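Local coordinates for protein twin-arginine translocation pathway signal (Rhodoferax ferrireducens, PDB 5IM2) that probably captures aromatic acids such as the copurified benzoate outside the cytoplasm and delivers them to a TRAP-type membrane transporter, at residues N62-W71 and T291-G302; P97-K105 and I112-F123. All blocks are in the same frame, centred on the assembly; numbering follows the deposited sequence.

Contact 1. Residues N62-W71 and T291-G302; sequences NVWQNMHKVW and TSGWLGRVQQAG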
loop_
_atom_site.group_PDB
_atom_site.type_symbol
_atom_site.label_atom_id
_atom_site.label_comp_id
_atom_site.label_asym_id
_atom_site.label_seq_id
_atom_site.Cartn_x
_atom_site.Cartn_y
_atom_site.Cartn_z
ATOM N N ASN A 62 6.485 7.891 -8.999
ATOM C CA ASN A 62 7.533 7.658 -8.009
ATOM C C ASN A 62 7.797 6.166 -7.828
ATOM O O ASN A 62 8.948 5.738 -7.763
ATOM C CB ASN A 62 7.129 8.302 -6.666
ATOM C CG ASN A 62 8.055 7.929 -5.523
ATOM O OD1 ASN A 62 9.280 8.070 -5.628
ATOM N ND2 ASN A 62 7.474 7.486 -4.405
ATOM N N VAL A 63 6.750 5.351 -7.725
ATOM C CA VAL A 63 6.961 3.912 -7.543
ATOM C C VAL A 63 7.723 3.306 -8.714
ATOM O O VAL A 63 8.715 2.590 -8.524
ATOM C CB VAL A 63 5.633 3.177 -7.331
ATOM C CG1 VAL A 63 5.887 1.691 -7.368
ATOM C CG2 VAL A 63 5.023 3.568 -6.007
ATOM N N TRP A 64 7.230 3.494 -9.943
ATOM C CA TRP A 64 7.906 2.855 -11.066
ATOM C C TRP A 64 9.351 3.316 -11.159
ATOM O O TRP A 64 10.267 2.495 -11.296
ATOM C CB TRP A 64 7.167 3.142 -12.365
ATOM C CG TRP A 64 7.725 2.443 -13.588
ATOM C CD1 TRP A 64 8.421 3.019 -14.601
ATOM C CD2 TRP A 64 7.545 1.066 -13.964
ATOM N NE1 TRP A 64 8.725 2.090 -15.555
ATOM C CE2 TRP A 64 8.193 0.884 -15.190
ATOM C CE3 TRP A 64 6.910 -0.028 -13.367
ATOM C CZ2 TRP A 64 8.229 -0.347 -15.846
ATOM C CZ3 TRP A 64 6.944 -1.247 -14.022
ATOM C CH2 TRP A 64 7.593 -1.398 -15.241
ATOM N N GLN A 65 9.573 4.637 -11.095
ATOM C CA GLN A 65 10.891 5.199 -11.365
ATOM C C GLN A 65 11.876 4.897 -10.244
ATOM O O GLN A 65 13.051 4.595 -10.504
ATOM C CB GLN A 65 10.788 6.716 -11.570
ATOM C CG GLN A 65 10.013 7.167 -12.780
ATOM C CD GLN A 65 10.734 6.907 -14.064
ATOM O OE1 GLN A 65 11.964 6.936 -14.110
ATOM N NE2 GLN A 65 9.974 6.644 -15.133
ATOM N N ASN A 66 11.433 4.985 -8.989
ATOM C CA ASN A 66 12.358 4.940 -7.861
ATOM C C ASN A 66 12.283 3.675 -7.038
ATOM O O ASN A 66 13.142 3.483 -6.160
ATOM C CB ASN A 66 12.102 6.129 -6.929
ATOM C CG ASN A 66 12.334 7.443 -7.610
ATOM O OD1 ASN A 66 13.320 7.610 -8.351
ATOM N ND2 ASN A 66 11.430 8.383 -7.397
ATOM N N MET A 67 11.303 2.810 -7.294
ATOM C CA MET A 67 11.228 1.516 -6.627
ATOM C C MET A 67 11.342 0.371 -7.614
ATOM O O MET A 67 12.309 -0.399 -7.549
ATOM C CB MET A 67 9.920 1.416 -5.822
ATOM C CG MET A 67 9.885 2.448 -4.722
ATOM S SD MET A 67 8.249 2.793 -4.050
ATOM C CE MET A 67 7.758 1.159 -3.559
ATOM N N HIS A 68 10.416 0.272 -8.573
ATOM C CA HIS A 68 10.402 -0.860 -9.495
ATOM C C HIS A 68 11.627 -0.894 -10.405
ATOM O O HIS A 68 12.318 -1.914 -10.474
ATOM C CB HIS A 68 9.124 -0.830 -10.305
ATOM C CG HIS A 68 7.932 -1.100 -9.457
ATOM N ND1 HIS A 68 6.640 -1.104 -9.943
ATOM C CD2 HIS A 68 7.851 -1.401 -8.140
ATOM C CE1 HIS A 68 5.811 -1.373 -8.948
ATOM N NE2 HIS A 68 6.520 -1.571 -7.850
ATOM N N LYS A 69 11.902 0.196 -11.135
ATOM C CA LYS A 69 13.067 0.217 -12.021
ATOM C C LYS A 69 14.358 0.058 -11.244
ATOM O O LYS A 69 15.305 -0.588 -11.714
ATOM C CB LYS A 69 13.110 1.511 -12.832
ATOM C CG LYS A 69 12.089 1.526 -13.983
ATOM C CD LYS A 69 12.159 2.799 -14.785
ATOM C CE LYS A 69 13.416 2.890 -15.591
ATOM N NZ LYS A 69 13.296 4.000 -16.576
ATOM N N VAL A 70 14.422 0.651 -10.066
ATOM C CA VAL A 70 15.622 0.552 -9.253
ATOM C C VAL A 70 15.850 -0.884 -8.798
ATOM O O VAL A 70 16.979 -1.388 -8.833
ATOM C CB VAL A 70 15.515 1.530 -8.073
ATOM C CG1 VAL A 70 16.646 1.334 -7.100
ATOM C CG2 VAL A 70 15.508 2.958 -8.598
ATOM N N TRP A 71 14.790 -1.562 -8.364
ATOM C CA TRP A 71 14.949 -2.930 -7.887
ATOM C C TRP A 71 15.369 -3.853 -9.018
ATOM O O TRP A 71 16.293 -4.654 -8.864
ATOM C CB TRP A 71 13.643 -3.407 -7.239
ATOM C CG TRP A 71 13.700 -4.827 -6.651
ATOM C CD1 TRP A 71 14.080 -5.169 -5.381
ATOM C CD2 TRP A 71 13.375 -6.058 -7.311
ATOM N NE1 TRP A 71 13.992 -6.530 -5.214
ATOM C CE2 TRP A 71 13.570 -7.094 -6.385
ATOM C CE3 TRP A 71 12.928 -6.383 -8.593
ATOM C CZ2 TRP A 71 13.356 -8.432 -6.710
ATOM C CZ3 TRP A 71 12.709 -7.711 -8.905
ATOM C CH2 TRP A 71 12.915 -8.709 -7.973
ATOM N N THR A 291 14.867 -5.468 2.028
ATOM C CA THR A 291 14.195 -4.975 0.830
ATOM C C THR A 291 12.815 -4.412 1.164
ATOM O O THR A 291 12.407 -3.380 0.609
ATOM C CB THR A 291 14.107 -6.106 -0.200
ATOM O OG1 THR A 291 15.428 -6.449 -0.631
ATOM C CG2 THR A 291 13.342 -5.680 -1.413
ATOM N N SER A 292 12.087 -5.077 2.066
ATOM C CA SER A 292 10.790 -4.569 2.506
ATOM C C SER A 292 10.905 -3.188 3.132
ATOM O O SER A 292 10.151 -2.276 2.778
ATOM C CB SER A 292 10.146 -5.560 3.489
ATOM O OG SER A 292 9.847 -6.795 2.819
ATOM N N GLY A 293 11.844 -3.001 4.065
ATOM C CA GLY A 293 12.039 -1.686 4.639
ATOM C C GLY A 293 12.427 -0.641 3.608
ATOM O O GLY A 293 11.963 0.494 3.666
ATOM N N TRP A 294 13.282 -1.017 2.648
ATOM C CA TRP A 294 13.768 -0.074 1.655
ATOM C C TRP A 294 12.632 0.391 0.746
ATOM O O TRP A 294 12.487 1.585 0.483
ATOM C CB TRP A 294 14.903 -0.719 0.856
ATOM C CG TRP A 294 15.279 0.096 -0.271
ATOM C CD1 TRP A 294 16.051 1.221 -0.246
ATOM C CD2 TRP A 294 14.855 -0.082 -1.628
ATOM N NE1 TRP A 294 16.142 1.747 -1.521
ATOM C CE2 TRP A 294 15.417 0.961 -2.383
ATOM C CE3 TRP A 294 14.060 -1.035 -2.278
ATOM C CZ2 TRP A 294 15.205 1.081 -3.759
ATOM C CZ3 TRP A 294 13.856 -0.915 -3.641
ATOM C CH2 TRP A 294 14.424 0.133 -4.365
ATOM N N LEU A 295 11.777 -0.526 0.318
ATOM C CA LEU A 295 10.631 -0.147 -0.503
ATOM C C LEU A 295 9.732 0.842 0.223
ATOM O O LEU A 295 9.288 1.841 -0.358
ATOM C CB LEU A 295 9.839 -1.389 -0.919
ATOM C CG LEU A 295 10.497 -2.279 -1.960
ATOM C CD1 LEU A 295 9.769 -3.601 -2.123
ATOM C CD2 LEU A 295 10.501 -1.543 -3.310
ATOM N N GLY A 296 9.382 0.544 1.479
ATOM C CA GLY A 296 8.577 1.475 2.250
ATOM C C GLY A 296 9.253 2.825 2.436
ATOM O O GLY A 296 8.617 3.868 2.316
ATOM N N ARG A 297 10.556 2.829 2.746
ATOM C CA ARG A 297 11.256 4.085 2.942
ATOM C C ARG A 297 11.152 4.963 1.689
ATOM O O ARG A 297 10.865 6.167 1.773
ATOM C CB ARG A 297 12.718 3.820 3.300
ATOM C CG ARG A 297 13.434 5.048 3.692
ATOM C CD ARG A 297 14.903 4.866 4.053
ATOM N NE ARG A 297 15.423 6.197 4.343
ATOM C CZ ARG A 297 15.666 6.699 5.550
ATOM N NH1 ARG A 297 15.527 5.969 6.660
ATOM N NH2 ARG A 297 16.102 7.949 5.639
ATOM N N VAL A 298 11.382 4.365 0.521
ATOM C CA VAL A 298 11.392 5.113 -0.744
ATOM C C VAL A 298 9.989 5.593 -1.093
ATOM O O VAL A 298 9.804 6.726 -1.576
ATOM C CB VAL A 298 12.004 4.251 -1.860
ATOM C CG1 VAL A 298 11.868 4.940 -3.202
ATOM C CG2 VAL A 298 13.484 3.987 -1.548
ATOM N N GLN A 299 8.972 4.768 -0.827
ATOM C CA GLN A 299 7.605 5.204 -1.117
ATOM C C GLN A 299 7.247 6.431 -0.277
ATOM O O GLN A 299 6.701 7.424 -0.783
ATOM C CB GLN A 299 6.610 4.083 -0.895
ATOM C CG GLN A 299 5.261 4.366 -1.652
ATOM C CD GLN A 299 4.412 3.140 -1.840
ATOM O OE1 GLN A 299 4.689 2.073 -1.319
ATOM N NE2 GLN A 299 3.341 3.309 -2.564
ATOM N N GLN A 300 7.577 6.401 1.004
ATOM C CA GLN A 300 7.295 7.569 1.837
ATOM C C GLN A 300 8.190 8.752 1.477
ATOM O O GLN A 300 7.785 9.911 1.653
ATOM C CB GLN A 300 7.431 7.199 3.325
ATOM C CG GLN A 300 7.096 8.356 4.253
ATOM C CD GLN A 300 6.865 7.979 5.693
ATOM O OE1 GLN A 300 7.183 6.876 6.124
ATOM N NE2 GLN A 300 6.353 8.923 6.470
ATOM N N ALA A 301 9.415 8.508 1.001
ATOM C CA ALA A 301 10.274 9.615 0.612
ATOM C C ALA A 301 9.705 10.420 -0.553
ATOM O O ALA A 301 10.140 11.551 -0.774
ATOM C CB ALA A 301 11.677 9.127 0.235
ATOM N N GLY A 302 8.774 9.858 -1.311
ATOM C CA GLY A 302 8.146 10.594 -2.391
ATOM C C GLY A 302 6.998 11.469 -1.962
ATOM O O GLY A 302 6.439 12.188 -2.796
HETATM O O HOH W 1 11.020 8.321 -3.474
#

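Contact 2. Residues P97-K105 and I112-F123; sequences PAQLYDQAK and IWTIPGYTAGRF. With BEZ (benzoic acid), chain B.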
loop_
_atom_site.group_PDB
_atom_site.type_symbol
_atom_site.label_atom_id
_atom_site.label_comp_id
_atom_site.label_asym_id
_atom_site.label_seq_id
_atom_site.Cartn_x
_atom_site.Cartn_y
_atom_site.Cartn_z
ATOM N N PRO A 97 -6.210 -4.464 -11.860
ATOM C CA PRO A 97 -5.173 -4.600 -10.826
ATOM C C PRO A 97 -5.435 -5.732 -9.845
ATOM O O PRO A 97 -4.483 -6.376 -9.372
ATOM C CB PRO A 97 -5.180 -3.222 -10.143
ATOM C CG PRO A 97 -5.659 -2.279 -11.238
ATOM C CD PRO A 97 -6.682 -3.071 -12.003
ATOM N N ALA A 98 -6.706 -5.997 -9.520
ATOM C CA ALA A 98 -7.043 -7.102 -8.639
ATOM C C ALA A 98 -6.550 -8.445 -9.156
ATOM O O ALA A 98 -6.408 -9.385 -8.362
ATOM C CB ALA A 98 -8.552 -7.162 -8.450
ATOM N N GLN A 99 -6.320 -8.574 -10.462
ATOM C CA GLN A 99 -5.881 -9.828 -11.073
ATOM C C GLN A 99 -4.364 -10.033 -11.061
ATOM O O GLN A 99 -3.909 -11.126 -11.419
ATOM C CB GLN A 99 -6.424 -9.909 -12.507
ATOM C CG GLN A 99 -7.986 -10.057 -12.551
ATOM C CD GLN A 99 -8.633 -9.514 -13.848
ATOM O OE1 GLN A 99 -7.964 -9.324 -14.867
ATOM N NE2 GLN A 99 -9.947 -9.270 -13.802
ATOM N N LEU A 100 -3.576 -9.038 -10.632
ATOM C CA LEU A 100 -2.112 -9.151 -10.697
ATOM C C LEU A 100 -1.608 -10.364 -9.939
ATOM O O LEU A 100 -0.818 -11.161 -10.470
ATOM C CB LEU A 100 -1.452 -7.877 -10.167
ATOM C CG LEU A 100 -1.417 -6.723 -11.173
ATOM C CD1 LEU A 100 -1.111 -5.425 -10.455
ATOM C CD2 LEU A 100 -0.448 -6.935 -12.346
ATOM N N TYR A 101 -2.066 -10.539 -8.697
ATOM C CA TYR A 101 -1.549 -11.638 -7.883
ATOM C C TYR A 101 -1.732 -12.981 -8.589
ATOM O O TYR A 101 -0.780 -13.753 -8.719
ATOM C CB TYR A 101 -2.208 -11.630 -6.499
ATOM C CG TYR A 101 -1.579 -12.605 -5.549
ATOM C CD1 TYR A 101 -0.464 -12.247 -4.794
ATOM C CD2 TYR A 101 -2.065 -13.905 -5.442
ATOM C CE1 TYR A 101 0.129 -13.156 -3.946
ATOM C CE2 TYR A 101 -1.484 -14.819 -4.594
ATOM C CZ TYR A 101 -0.383 -14.433 -3.846
ATOM O OH TYR A 101 0.193 -15.370 -3.004
ATOM N N ASP A 102 -2.934 -13.251 -9.108
ATOM C CA ASP A 102 -3.196 -14.510 -9.800
ATOM C C ASP A 102 -2.400 -14.648 -11.091
ATOM O O ASP A 102 -2.114 -15.778 -11.513
ATOM C CB ASP A 102 -4.694 -14.656 -10.064
ATOM C CG ASP A 102 -5.443 -15.061 -8.818
ATOM O OD1 ASP A 102 -4.877 -15.881 -8.064
ATOM O OD2 ASP A 102 -6.545 -14.526 -8.565
ATOM N N GLN A 103 -2.042 -13.536 -11.743
ATOM C CA GLN A 103 -1.200 -13.642 -12.930
ATOM C C GLN A 103 0.181 -14.181 -12.583
ATOM O O GLN A 103 0.757 -14.965 -13.353
ATOM C CB GLN A 103 -1.057 -12.295 -13.631
ATOM C CG GLN A 103 -2.303 -11.819 -14.353
ATOM C CD GLN A 103 -2.190 -10.393 -14.870
ATOM O OE1 GLN A 103 -1.180 -9.702 -14.657
ATOM N NE2 GLN A 103 -3.252 -9.927 -15.531
ATOM N N ALA A 104 0.744 -13.753 -11.451
ATOM C CA ALA A 104 2.020 -14.311 -11.008
ATOM C C ALA A 104 1.833 -15.750 -10.577
ATOM O O ALA A 104 2.573 -16.641 -11.001
ATOM C CB ALA A 104 2.627 -13.492 -9.858
ATOM N N LYS A 105 0.823 -15.994 -9.743
ATOM C CA LYS A 105 0.548 -17.349 -9.307
ATOM C C LYS A 105 0.408 -18.289 -10.496
ATOM O O LYS A 105 0.934 -19.410 -10.474
ATOM C CB LYS A 105 -0.721 -17.359 -8.441
ATOM C CG LYS A 105 -1.139 -18.734 -8.021
ATOM C CD LYS A 105 -2.523 -18.731 -7.415
ATOM C CE LYS A 105 -2.944 -20.147 -7.106
ATOM N NZ LYS A 105 -3.979 -20.613 -8.057
ATOM N N ILE A 112 4.944 -9.686 -9.829
ATOM C CA ILE A 112 3.970 -8.605 -9.747
ATOM C C ILE A 112 4.194 -7.806 -8.466
ATOM O O ILE A 112 4.777 -8.290 -7.488
ATOM C CB ILE A 112 2.506 -9.125 -9.847
ATOM C CG1 ILE A 112 2.148 -10.080 -8.721
ATOM C CG2 ILE A 112 2.341 -9.829 -11.164
ATOM C CD1 ILE A 112 1.532 -9.438 -7.523
ATOM N N TRP A 113 3.723 -6.546 -8.486
ATOM C CA TRP A 113 3.633 -5.692 -7.307
ATOM C C TRP A 113 2.202 -5.181 -7.256
ATOM O O TRP A 113 1.727 -4.565 -8.229
ATOM C CB TRP A 113 4.630 -4.525 -7.382
ATOM C CG TRP A 113 4.715 -3.600 -6.207
ATOM C CD1 TRP A 113 5.515 -3.744 -5.106
ATOM C CD2 TRP A 113 4.048 -2.347 -6.058
ATOM N NE1 TRP A 113 5.359 -2.658 -4.264
ATOM C CE2 TRP A 113 4.493 -1.777 -4.841
ATOM C CE3 TRP A 113 3.122 -1.641 -6.835
ATOM C CZ2 TRP A 113 4.031 -0.554 -4.371
ATOM C CZ3 TRP A 113 2.664 -0.433 -6.367
ATOM C CH2 TRP A 113 3.131 0.109 -5.161
ATOM N N THR A 114 1.503 -5.498 -6.177
ATOM C CA THR A 114 0.080 -5.182 -6.066
ATOM C C THR A 114 -0.293 -4.896 -4.616
ATOM O O THR A 114 0.493 -5.118 -3.693
ATOM C CB THR A 114 -0.787 -6.324 -6.631
ATOM O OG1 THR A 114 -2.117 -5.846 -6.890
ATOM C CG2 THR A 114 -0.844 -7.522 -5.645
ATOM N N ILE A 115 -1.505 -4.384 -4.431
ATOM C CA ILE A 115 -2.140 -4.290 -3.119
ATOM C C ILE A 115 -2.963 -5.561 -2.894
ATOM O O ILE A 115 -3.932 -5.800 -3.647
ATOM C CB ILE A 115 -3.021 -3.035 -3.029
ATOM C CG1 ILE A 115 -2.140 -1.777 -3.096
ATOM C CG2 ILE A 115 -3.879 -3.038 -1.767
ATOM C CD1 ILE A 115 -2.835 -0.416 -2.934
ATOM N N PRO A 116 -2.624 -6.398 -1.886
ATOM C CA PRO A 116 -3.445 -7.592 -1.612
ATOM C C PRO A 116 -4.936 -7.298 -1.497
ATOM O O PRO A 116 -5.724 -8.046 -2.075
ATOM C CB PRO A 116 -2.848 -8.126 -0.300
ATOM C CG PRO A 116 -1.394 -7.652 -0.360
ATOM C CD PRO A 116 -1.479 -6.292 -0.963
ATOM N N GLY A 117 -5.324 -6.213 -0.812
ATOM C CA GLY A 117 -6.725 -5.878 -0.580
ATOM C C GLY A 117 -7.473 -5.412 -1.813
ATOM O O GLY A 117 -8.681 -5.202 -1.741
ATOM N N TYR A 118 -6.792 -5.229 -2.949
ATOM C CA TYR A 118 -7.535 -5.087 -4.202
ATOM C C TYR A 118 -8.381 -6.325 -4.518
ATOM O O TYR A 118 -9.313 -6.230 -5.320
ATOM C CB TYR A 118 -6.572 -4.847 -5.368
ATOM C CG TYR A 118 -6.011 -3.439 -5.533
ATOM C CD1 TYR A 118 -6.367 -2.382 -4.689
ATOM C CD2 TYR A 118 -5.067 -3.178 -6.537
ATOM C CE1 TYR A 118 -5.833 -1.091 -4.873
ATOM C CE2 TYR A 118 -4.554 -1.927 -6.734
ATOM C CZ TYR A 118 -4.933 -0.866 -5.917
ATOM O OH TYR A 118 -4.384 0.378 -6.175
ATOM N N THR A 119 -8.084 -7.468 -3.905
ATOM C CA THR A 119 -8.860 -8.702 -4.049
ATOM C C THR A 119 -9.551 -8.963 -2.708
ATOM O O THR A 119 -8.932 -9.486 -1.781
ATOM C CB THR A 119 -7.953 -9.863 -4.447
ATOM O OG1 THR A 119 -6.960 -9.407 -5.373
ATOM C CG2 THR A 119 -8.749 -10.971 -5.089
ATOM N N ALA A 120 -10.831 -8.602 -2.622
ATOM C CA ALA A 120 -11.649 -8.620 -1.408
ATOM C C ALA A 120 -11.515 -9.896 -0.574
ATOM O O ALA A 120 -11.731 -11.002 -1.068
ATOM C CB ALA A 120 -13.111 -8.433 -1.823
ATOM N N GLY A 121 -11.180 -9.734 0.709
ATOM C CA GLY A 121 -11.130 -10.839 1.657
ATOM C C GLY A 121 -10.261 -12.042 1.305
ATOM O O GLY A 121 -10.351 -13.077 1.968
ATOM N N ARG A 122 -9.395 -11.924 0.295
ATOM C CA ARG A 122 -8.468 -13.002 -0.052
ATOM C C ARG A 122 -7.297 -13.097 0.929
ATOM O O ARG A 122 -6.807 -14.196 1.208
ATOM C CB ARG A 122 -7.918 -12.781 -1.458
ATOM C CG ARG A 122 -6.821 -13.710 -1.913
ATOM C CD ARG A 122 -7.344 -14.952 -2.607
ATOM N NE ARG A 122 -6.274 -15.586 -3.380
ATOM C CZ ARG A 122 -5.988 -15.329 -4.661
ATOM N NH1 ARG A 122 -6.698 -14.449 -5.374
ATOM N NH2 ARG A 122 -4.987 -15.974 -5.247
ATOM N N PHE A 123 -6.823 -11.965 1.442
ATOM C CA PHE A 123 -5.632 -11.913 2.295
ATOM C C PHE A 123 -5.999 -11.233 3.613
ATOM O O PHE A 123 -5.603 -10.101 3.887
ATOM C CB PHE A 123 -4.476 -11.200 1.596
ATOM C CG PHE A 123 -4.161 -11.743 0.260
ATOM C CD1 PHE A 123 -3.514 -12.976 0.128
ATOM C CD2 PHE A 123 -4.534 -11.060 -0.897
ATOM C CE1 PHE A 123 -3.222 -13.507 -1.126
ATOM C CE2 PHE A 123 -4.238 -11.579 -2.140
ATOM C CZ PHE A 123 -3.568 -12.806 -2.261
HETATM C C BEZ B . -3.735 3.156 -3.659
HETATM O O1 BEZ B . -4.277 3.841 -2.744
HETATM O O2 BEZ B . -4.438 2.368 -4.335
HETATM C C1 BEZ B . -2.273 3.315 -3.949
HETATM C C2 BEZ B . -1.679 2.547 -4.947
HETATM C C3 BEZ B . -0.323 2.736 -5.221
HETATM C C4 BEZ B . 0.408 3.655 -4.490
HETATM C C5 BEZ B . -0.181 4.397 -3.484
HETATM C C6 BEZ B . -1.542 4.224 -3.211
HETATM O O HOH W 2 -3.587 -8.129 -7.383
#

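Contact 1. Residues N62-W71 and T291-G302
M67 and V298 meet at the middle of an antiparallel helix pair, a lateral packing of helix 62-78 on helix 289-301 in the two-lobed fold of a TRAP solute-binding protein, packed on one face of the five-stranded sheet. The short axes run at 157° and come within 9.6 Å, close enough for side chains to interleave. M67 does most of the filling. Its CG lies 3.5 Å from V298 CG1, the two side chains running alongside one another, head to tail; its SD rests on CB of Q299; and the bend at chi3 (56°) turns CE back to the backbone O of L295 and to L295 CD2. Toward the other end, V70 CG1 approaches W294 CZ2 at 3.6 Å, the indole reaching over to helix 62-78, with V298 CG2 above one face near the rim. W71 NE1, bonded to the carbonyl of N286, lies beside T291 CG2. The contact reaches the ligand pocket through Q299: its side chain is about 4 Å from the benzoate at nearest atoms, its amide is held by Q166 and E234, and V63 CG2 packs 3.8 Å from its NE2. E234 also takes a bond from N62 ND2. At this polar end the helices are joined through water: one molecule donates to N62 OD1 and to V298 O, both at 2.8 Å. N62 OD1 is gripped a second time, in its carbonyl plane, by N66 ND2 at 2.8 Å, the N-H...O angle an almost straight 173°.

Contact 2. Residues P97-K105 and I112-F123
The Y101 ring carries F123 CZ over the centre of one face, 3.6 Å above the plane, in an edge-to-face pair with planes at 67°, while NH2 of R122 comes to the tyrosine's edge. F123 in turn has R122 CG over the centre of one of its own faces. The R122 chain bends at chi2 (90°), which stands its guanidinium nearly perpendicular to the Y101 ring. It meets the D102 carboxylate end-on with planes only 16° apart: NH2 to OD1 at 2.8 Å and NH1 to OD2 at 3.2 Å, both on the syn side but somewhat out of the carboxylate plane. An alanine in place of D102 would take away both acceptors and is likely to leave the R122 guanidinium without its charge partner and freer to swing off the tyrosine edge. Y101 is fixed at its far end too, its OH bonded to D159 and T160. Helix 100-106 is the connection of a beta-alpha-beta crossover from strand 83-88 to strand 111-114 and runs antiparallel to the latter. I112 is the main plug between them: its CG1 packs against A104 CB at 3.6 Å, its CG2 against the backbone O of L100. One water bridges P97 O, Y101 N and T114 OG1. From the helix side P97 CB packs on Y118 CD2 at 3.6 Å. Y118 and I115 line the pocket, with I115 CB over the centre of one face of the Y118 ring. At that ring's edge, Y118 OH donates to benzoate O2 at 2.7 Å, an oxygen that I115 CD1 also approaches at 3.5 Å.

How the contacts relate
From the N terminus the chain runs through strand 49-55 into helix 62-78, the first half of contact 1, whose partner arrives only 220 residues later. Within that long excursion contact 2 opens and closes quickly: only six residues separate 97-105 from 112-123, so the short loop lies wholly inside the long one without crossing it. The centres of contacts 1 and 2 are about 19 Å apart. They still meet at W113, which points away from helix 100-106 and packs against V63, M67, H68 and Q299. Contact 1 ties helix 62-78 to helix 289-301, and contact 2 ties helix 100-106 to strand 111-114 of the five-stranded sheet. To the benzoate pocket contact 1 gives Q299, contact 2 I115 and Y118.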